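PDB 4FAJ: PrgZ from Enterococcus faecalis, which serves as a membrane-anchored extracellular receptor that binds peptide pheromone and probably takes part in peptide uptake. Local coordinates for residues Glu329-Leu332 against Leu333-Lys336. Numbering follows the deposited sequence.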
ATOM      1  N   GLU A 329      12.380 -20.488 -11.763  1.00 33.97           N
ATOM      2  CA  GLU A 329      11.331 -21.505 -11.880  1.00 34.81           C
ATOM      3  C   GLU A 329      10.620 -21.390 -13.226  1.00 34.21           C
ATOM      4  O   GLU A 329      10.376 -22.401 -13.883  1.00 35.14           O
ATOM      5  CB  GLU A 329      10.301 -21.398 -10.743  1.00 35.33           C
ATOM      6  CG  GLU A 329      10.868 -21.506  -9.314  1.00 37.70           C
ATOM      7  CD  GLU A 329      11.633 -22.803  -9.040  1.00 41.93           C
ATOM      8  OE1 GLU A 329      11.378 -23.831  -9.713  1.00 44.71           O
ATOM      9  OE2 GLU A 329      12.494 -22.791  -8.131  1.00 44.94           O
ATOM     10  N   ASN A 330      10.301 -20.165 -13.645  1.00 32.82           N
ATOM     11  CA  ASN A 330       9.656 -19.955 -14.933  1.00 31.88           C
ATOM     12  C   ASN A 330      10.676 -19.582 -16.003  1.00 31.33           C
ATOM     13  O   ASN A 330      11.321 -18.530 -15.932  1.00 30.74           O
ATOM     14  CB  ASN A 330       8.559 -18.898 -14.834  1.00 31.55           C
ATOM     15  CG  ASN A 330       7.715 -18.820 -16.094  1.00 31.52           C
ATOM     16  OD1 ASN A 330       8.088 -18.169 -17.063  1.00 29.73           O
ATOM     17  ND2 ASN A 330       6.574 -19.498 -16.087  1.00 32.44           N
ATOM     18  N   LYS A 331      10.785 -20.440 -17.011  1.00 30.78           N
ATOM     19  CA  LYS A 331      11.794 -20.300 -18.048  1.00 30.41           C
ATOM     20  C   LYS A 331      11.505 -19.135 -18.986  1.00 29.07           C
ATOM     21  O   LYS A 331      12.434 -18.465 -19.434  1.00 28.97           O
ATOM     22  CB  LYS A 331      11.919 -21.606 -18.840  1.00 31.51           C
ATOM     23  CG  LYS A 331      12.240 -22.825 -17.975  1.00 33.01           C
ATOM     24  CD  LYS A 331      13.405 -22.545 -17.023  1.00 35.19           C
ATOM     25  CE  LYS A 331      14.115 -23.819 -16.601  1.00 36.56           C
ATOM     26  NZ  LYS A 331      15.399 -23.488 -15.917  1.00 37.44           N
ATOM     27  N   LEU A 332      10.226 -18.891 -19.274  1.00 27.03           N
ATOM     28  CA  LEU A 332       9.836 -17.753 -20.099  1.00 25.87           C
ATOM     29  C   LEU A 332      10.202 -16.413 -19.439  1.00 24.09           C
ATOM     30  O   LEU A 332      10.839 -15.569 -20.063  1.00 23.73           O
ATOM     31  CB  LEU A 332       8.337 -17.785 -20.411  1.00 25.76           C
ATOM     32  CG  LEU A 332       7.859 -18.683 -21.556  1.00 26.27           C
ATOM     33  CD1 LEU A 332       6.337 -18.726 -21.582  1.00 26.46           C
ATOM     34  CD2 LEU A 332       8.385 -18.195 -22.898  1.00 26.70           C
ATOM     35  N   LEU A 333       9.813 -16.217 -18.181  1.00 22.81           N
ATOM     36  CA  LEU A 333       9.977 -14.900 -17.533  1.00 21.72           C
ATOM     37  C   LEU A 333      11.410 -14.623 -17.093  1.00 21.76           C
ATOM     38  O   LEU A 333      11.761 -13.490 -16.784  1.00 20.40           O
ATOM     39  CB  LEU A 333       9.005 -14.743 -16.359  1.00 21.02           C
ATOM     40  CG  LEU A 333       7.533 -14.692 -16.786  1.00 20.54           C
ATOM     41  CD1 LEU A 333       6.625 -14.557 -15.589  1.00 19.51           C
ATOM     42  CD2 LEU A 333       7.292 -13.553 -17.792  1.00 18.57           C
ATOM     43  N   GLN A 334      12.230 -15.671 -17.079  1.00 22.03           N
ATOM     44  CA  GLN A 334      13.676 -15.553 -16.895  1.00 22.89           C
ATOM     45  C   GLN A 334      14.354 -14.917 -18.129  1.00 22.22           C
ATOM     46  O   GLN A 334      15.423 -14.321 -18.018  1.00 22.31           O
ATOM     47  CB  GLN A 334      14.235 -16.957 -16.579  1.00 24.02           C
ATOM     48  CG  GLN A 334      15.701 -17.233 -16.845  1.00 27.12           C
ATOM     49  CD  GLN A 334      16.077 -18.644 -16.393  1.00 30.91           C
ATOM     50  OE1 GLN A 334      16.105 -18.929 -15.193  1.00 34.10           O
ATOM     51  NE2 GLN A 334      16.342 -19.533 -17.346  1.00 31.10           N
ATOM     52  N   ASN A 335      13.713 -15.021 -19.292  1.00 21.26           N
ATOM     53  CA  ASN A 335      14.254 -14.455 -20.529  1.00 20.58           C
ATOM     54  C   ASN A 335      13.920 -12.956 -20.659  1.00 19.46           C
ATOM     55  O   ASN A 335      12.748 -12.567 -20.694  1.00 18.50           O
ATOM     56  CB  ASN A 335      13.745 -15.274 -21.725  1.00 21.02           C
ATOM     57  CG  ASN A 335      14.370 -14.864 -23.047  1.00 21.00           C
ATOM     58  OD1 ASN A 335      14.015 -13.839 -23.607  1.00 20.45           O
ATOM     59  ND2 ASN A 335      15.280 -15.689 -23.569  1.00 21.10           N
ATOM     60  N   LYS A 336      14.953 -12.122 -20.747  1.00 18.93           N
ATOM     61  CA  LYS A 336      14.761 -10.663 -20.792  1.00 18.98           C
ATOM     62  C   LYS A 336      13.927 -10.215 -21.999  1.00 18.38           C
ATOM     63  O   LYS A 336      13.119  -9.307 -21.881  1.00 17.70           O
ATOM     64  CB  LYS A 336      16.110  -9.927 -20.778  1.00 19.58           C
ATOM     65  CG  LYS A 336      15.987  -8.439 -20.459  1.00 21.55           C
ATOM     66  CD  LYS A 336      17.348  -7.731 -20.393  1.00 24.64           C
ATOM     67  CE  LYS A 336      18.057  -8.027 -19.073  1.00 26.42           C
ATOM     68  NZ  LYS A 336      19.325  -7.270 -18.911  1.00 28.60           N
TER
HETATM   69  O   HOH W   1      14.890 -19.188 -20.230  1.00 33.07           O
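The carboxamide of N330 reaches over the start of the single helical turn 331-334 and meets the backbone of L333, a compact case of N-capping. With CG of N330 anti to the backbone N (chi1 -170°), the carboxamide is carried forward along the turn, and OD1 accepts from L333 N at 2.8 Å. The donor lies in the carbonyl plane and the N-H points nearly straight at the oxygen (159°). The L333 side chain crosses the amide at a slant, its CG 3.5 Å from N330 OD1, so one oxygen meets both a backbone donor and a hydrocarbon branch. L332 and L333 continue inward, L332 onto L413 and V338, L333 onto I342 of the following helix. On the exposed flank the chains of K331 and Q334 come loosely together, K331 CD 4.2 Å from Q334 NE2, and a water links K331 O to that nitrogen. N330 O takes Q334 N at 3.2 Å, and L332 O takes N335 N at 3.0 Å. N335 OD1 accepts from V338 N, capping helix 336-345, while ND2 donates to E404. Two successive asparagine caps thus satisfy amides that their helices' first turns cannot pair internally, as the chain passes from one helix into the next.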